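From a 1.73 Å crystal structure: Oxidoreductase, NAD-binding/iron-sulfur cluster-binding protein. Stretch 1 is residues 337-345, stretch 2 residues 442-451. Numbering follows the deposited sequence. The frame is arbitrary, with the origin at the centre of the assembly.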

# COMPACT_ATOMS: atom_id res chain seq x y z
N PHE A 337 7.10 13.89 -10.89
CA PHE A 337 7.16 12.56 -11.51
C PHE A 337 6.14 11.52 -10.97
O PHE A 337 5.63 10.73 -11.75
N PRO A 338 5.77 11.59 -9.69
CA PRO A 338 4.76 10.66 -9.25
C PRO A 338 3.34 11.20 -9.26
O PRO A 338 2.40 10.52 -8.79
N MET A 339 3.18 12.40 -9.79
CA MET A 339 1.88 13.10 -9.75
C MET A 339 1.39 13.51 -11.13
O MET A 339 0.66 14.46 -11.28
N LYS A 340 1.77 12.75 -12.12
CA LYS A 340 1.36 13.01 -13.46
C LYS A 340 -0.05 12.50 -13.75
O LYS A 340 -0.71 13.00 -14.62
N HIS A 341 -0.53 11.47 -13.02
CA HIS A 341 -1.84 10.91 -13.30
C HIS A 341 -2.87 11.51 -12.35
O HIS A 341 -2.57 11.75 -11.19
N PRO A 342 -4.09 11.81 -12.85
CA PRO A 342 -5.13 12.45 -11.98
C PRO A 342 -5.52 11.71 -10.71
O PRO A 342 -5.92 12.35 -9.73
N LEU A 343 -5.43 10.40 -10.70
CA LEU A 343 -5.72 9.63 -9.51
C LEU A 343 -4.72 9.88 -8.40
O LEU A 343 -5.10 10.09 -7.24
N ALA A 344 -3.44 9.85 -8.74
CA ALA A 344 -2.40 10.22 -7.78
C ALA A 344 -2.57 11.68 -7.27
O ALA A 344 -2.46 11.96 -6.08
N LEU A 345 -2.88 12.60 -8.16
CA LEU A 345 -3.21 13.97 -7.75
C LEU A 345 -4.39 14.03 -6.78
O LEU A 345 -4.41 14.88 -5.89
N ASP A 442 4.28 2.31 -16.43
CA ASP A 442 3.32 3.08 -17.20
C ASP A 442 2.61 4.08 -16.36
O ASP A 442 3.13 4.48 -15.33
N TRP A 443 1.40 4.51 -16.77
CA TRP A 443 0.71 5.65 -16.15
C TRP A 443 0.13 5.40 -14.80
O TRP A 443 -0.14 6.34 -14.08
N ILE A 444 0.00 4.15 -14.40
CA ILE A 444 -0.59 3.84 -13.09
C ILE A 444 0.47 3.55 -11.99
O ILE A 444 0.13 3.35 -10.85
N SER A 445 1.73 3.45 -12.38
CA SER A 445 2.76 2.94 -11.47
C SER A 445 2.85 3.76 -10.17
O SER A 445 2.73 3.22 -9.09
N ALA A 446 2.99 5.06 -10.32
CA ALA A 446 3.08 5.90 -9.16
C ALA A 446 1.79 5.92 -8.36
O ALA A 446 1.84 6.11 -7.13
N SER A 447 0.64 5.74 -9.00
CA SER A 447 -0.62 5.64 -8.25
C SER A 447 -0.66 4.40 -7.40
O SER A 447 -1.26 4.42 -6.30
N GLN A 448 -0.04 3.31 -7.83
CA GLN A 448 0.09 2.13 -6.98
C GLN A 448 0.96 2.40 -5.78
O GLN A 448 0.62 2.02 -4.64
N SER A 449 2.05 3.08 -5.97
CA SER A 449 2.92 3.50 -4.83
C SER A 449 2.19 4.41 -3.86
O SER A 449 2.23 4.21 -2.65
N MET A 450 1.49 5.40 -4.39
CA MET A 450 0.88 6.44 -3.54
C MET A 450 -0.30 5.92 -2.76
O MET A 450 -0.51 6.35 -1.63
N ARG A 451 -1.12 5.07 -3.38
CA ARG A 451 -2.19 4.44 -2.63
C ARG A 451 -1.65 3.76 -1.37
O ARG A 451 -2.14 3.94 -0.29

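Stretch 1 approaches the other segment as a loop that turns into a helix, and its side chains meet the turn and the helix of stretch 2, with small residues at two close backbone approaches and large side chains covering more of the area. Phe337 (chi1 p) points sideways and stays out of contact; Phe337 CD2 comes no nearer than 6.0 Å to Ala446 CB. The packing begins at Pro338, where Pro338 CA lies 5.0 Å from Ala446 CA. Such a short spacing suits a methyl: Ala446 CB points toward stretch 1 and sits 3.5 Å from Pro338 O and 4.0 Å from Pro338 CB. One helical turn later, Met450 (chi1 m, chi2 m) also points in, and Met450 CE comes within 3.9 Å of Pro338 CB.

Met339 sends its CA-to-CB bond away, yet its m, m, t side chain brings the end back, so that Met339 CE rests 3.8 Å from Met450 CG. The rule here is that the direction of CB does not settle whether a long, flexible side chain takes part.

Lys340 does point toward stretch 2. Its aliphatic portion serves as apolar surface, with Lys340 CD 3.7 Å from Trp443 CZ3 at the edge of the indole, near the ring plane, while NZ finds its hydrogen bond elsewhere in the structure. Trp443 (chi1 m) starts out sideways and reaches the contact with its ring.

His341 (chi1 t) combines packing with capping. It occupies the N-cap, where His341 ND1 accepts from Leu343 N at 3.0 Å and satisfies an amide at the helix start; NE2 is hydrogen-bonded elsewhere. His341 CB packs 3.6 Å from Trp443 O. Stretch 2 uses the same device within its own turn: Asp442 OD1 accepts from Ile444 N at 3.2 Å.

Pro342 points away and makes no contact, but Leu343 (t, p) turns back in. Leu343 CB lies 3.9 Å from Ser447 OG, and Leu343 CD2 makes a looser contact, 4.4 Å, with Ile444 CD1, on a side chain that is also t, p.

Ala344 closes the interface at another close backbone approach, with Ala344 CA 4.9 Å from Ser447 CA. Both side chains point inward, and both are small. Ser447, in the m rotamer, places Ser447 OG 3.5 Å from Ala344 CB and 3.3 Å from Ala344 N, a polar approach whose geometry leaves a hydrogen bond undecided. Leu345 points away again.

The stretches bury 485 Å² between them. Ala446 and the Ala344/Ser447 pair sit at the two approaches near 5 Å, while Trp443, His341 and Met450 have the most covered area. A cobalamin also touches this region.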

# COMPACT_ATOMS: atom_id res chain seq x y z
CB PHE A 337 8.56 11.99 -11.52
CG PHE A 337 8.97 11.35 -10.21
CD1 PHE A 337 9.48 12.11 -9.22
CD2 PHE A 337 8.80 9.99 -10.01
CE1 PHE A 337 9.88 11.57 -8.01
CE2 PHE A 337 9.19 9.43 -8.81
CZ PHE A 337 9.69 10.22 -7.80
CB PRO A 338 5.18 10.39 -7.77
CG PRO A 338 5.74 11.71 -7.31
CD PRO A 338 6.26 12.41 -8.55
CB MET A 339 2.03 14.35 -8.87
CG MET A 339 2.12 13.99 -7.38
SD MET A 339 0.58 13.39 -6.78
CE MET A 339 0.98 12.25 -5.42
CB LYS A 340 2.33 12.33 -14.43
CG LYS A 340 3.76 12.68 -14.23
CD LYS A 340 4.55 12.12 -15.44
CE LYS A 340 5.90 11.59 -15.10
NZ LYS A 340 6.72 11.21 -16.28
CB HIS A 341 -1.79 9.39 -13.15
CG HIS A 341 -3.03 8.71 -13.63
ND1 HIS A 341 -4.19 8.69 -12.90
CD2 HIS A 341 -3.27 8.01 -14.75
CE1 HIS A 341 -5.11 7.98 -13.54
NE2 HIS A 341 -4.57 7.58 -14.68
CB PRO A 342 -6.36 12.49 -12.90
CG PRO A 342 -5.79 12.65 -14.25
CD PRO A 342 -4.53 11.82 -14.27
CB LEU A 343 -5.81 8.13 -9.84
CG LEU A 343 -6.22 7.22 -8.69
CD1 LEU A 343 -7.59 7.55 -8.11
CD2 LEU A 343 -6.20 5.75 -9.12
CB ALA A 344 -1.04 10.07 -8.44
CB LEU A 345 -3.48 14.88 -8.97
CG LEU A 345 -2.21 15.24 -9.74
CD1 LEU A 345 -2.49 15.76 -11.11
CD2 LEU A 345 -1.43 16.31 -8.97
CB ASP A 442 2.36 2.12 -17.93
CG ASP A 442 1.55 1.21 -16.97
OD1 ASP A 442 1.31 1.60 -15.82
OD2 ASP A 442 1.10 0.11 -17.42
CB TRP A 443 -0.34 6.30 -17.15
CG TRP A 443 0.41 6.80 -18.30
CD1 TRP A 443 0.56 6.22 -19.51
CD2 TRP A 443 1.28 7.94 -18.27
NE1 TRP A 443 1.46 6.96 -20.25
CE2 TRP A 443 1.94 7.99 -19.50
CE3 TRP A 443 1.55 8.92 -17.35
CZ2 TRP A 443 2.88 9.02 -19.81
CZ3 TRP A 443 2.46 9.94 -17.65
CH2 TRP A 443 3.11 9.98 -18.88
CB ILE A 444 -1.58 2.69 -13.24
CG1 ILE A 444 -2.63 2.67 -12.09
CG2 ILE A 444 -0.90 1.33 -13.30
CD1 ILE A 444 -3.42 3.94 -12.02
CB SER A 445 4.12 2.92 -12.15
OG SER A 445 5.11 2.51 -11.25
CB ALA A 446 3.45 7.30 -9.53
CB SER A 447 -1.84 5.69 -9.23
OG SER A 447 -2.05 6.98 -9.76
CB GLN A 448 0.65 0.93 -7.77
CG GLN A 448 -0.34 0.33 -8.79
CD GLN A 448 -0.02 -1.13 -9.15
OE1 GLN A 448 0.68 -1.39 -10.14
NE2 GLN A 448 -0.51 -2.10 -8.32
CB SER A 449 4.17 4.24 -5.36
OG SER A 449 4.97 3.36 -6.08
CB MET A 450 0.45 7.66 -4.38
CG MET A 450 1.59 8.49 -4.96
SD MET A 450 2.63 9.24 -3.66
CE MET A 450 4.32 8.79 -4.27
CB ARG A 451 -2.93 3.42 -3.47
CG ARG A 451 -3.88 2.54 -2.65
CD ARG A 451 -4.32 1.27 -3.29
NE ARG A 451 -4.82 0.30 -2.33
CZ ARG A 451 -4.03 -0.55 -1.66
NH1 ARG A 451 -2.71 -0.61 -1.93
NH2 ARG A 451 -4.53 -1.38 -0.78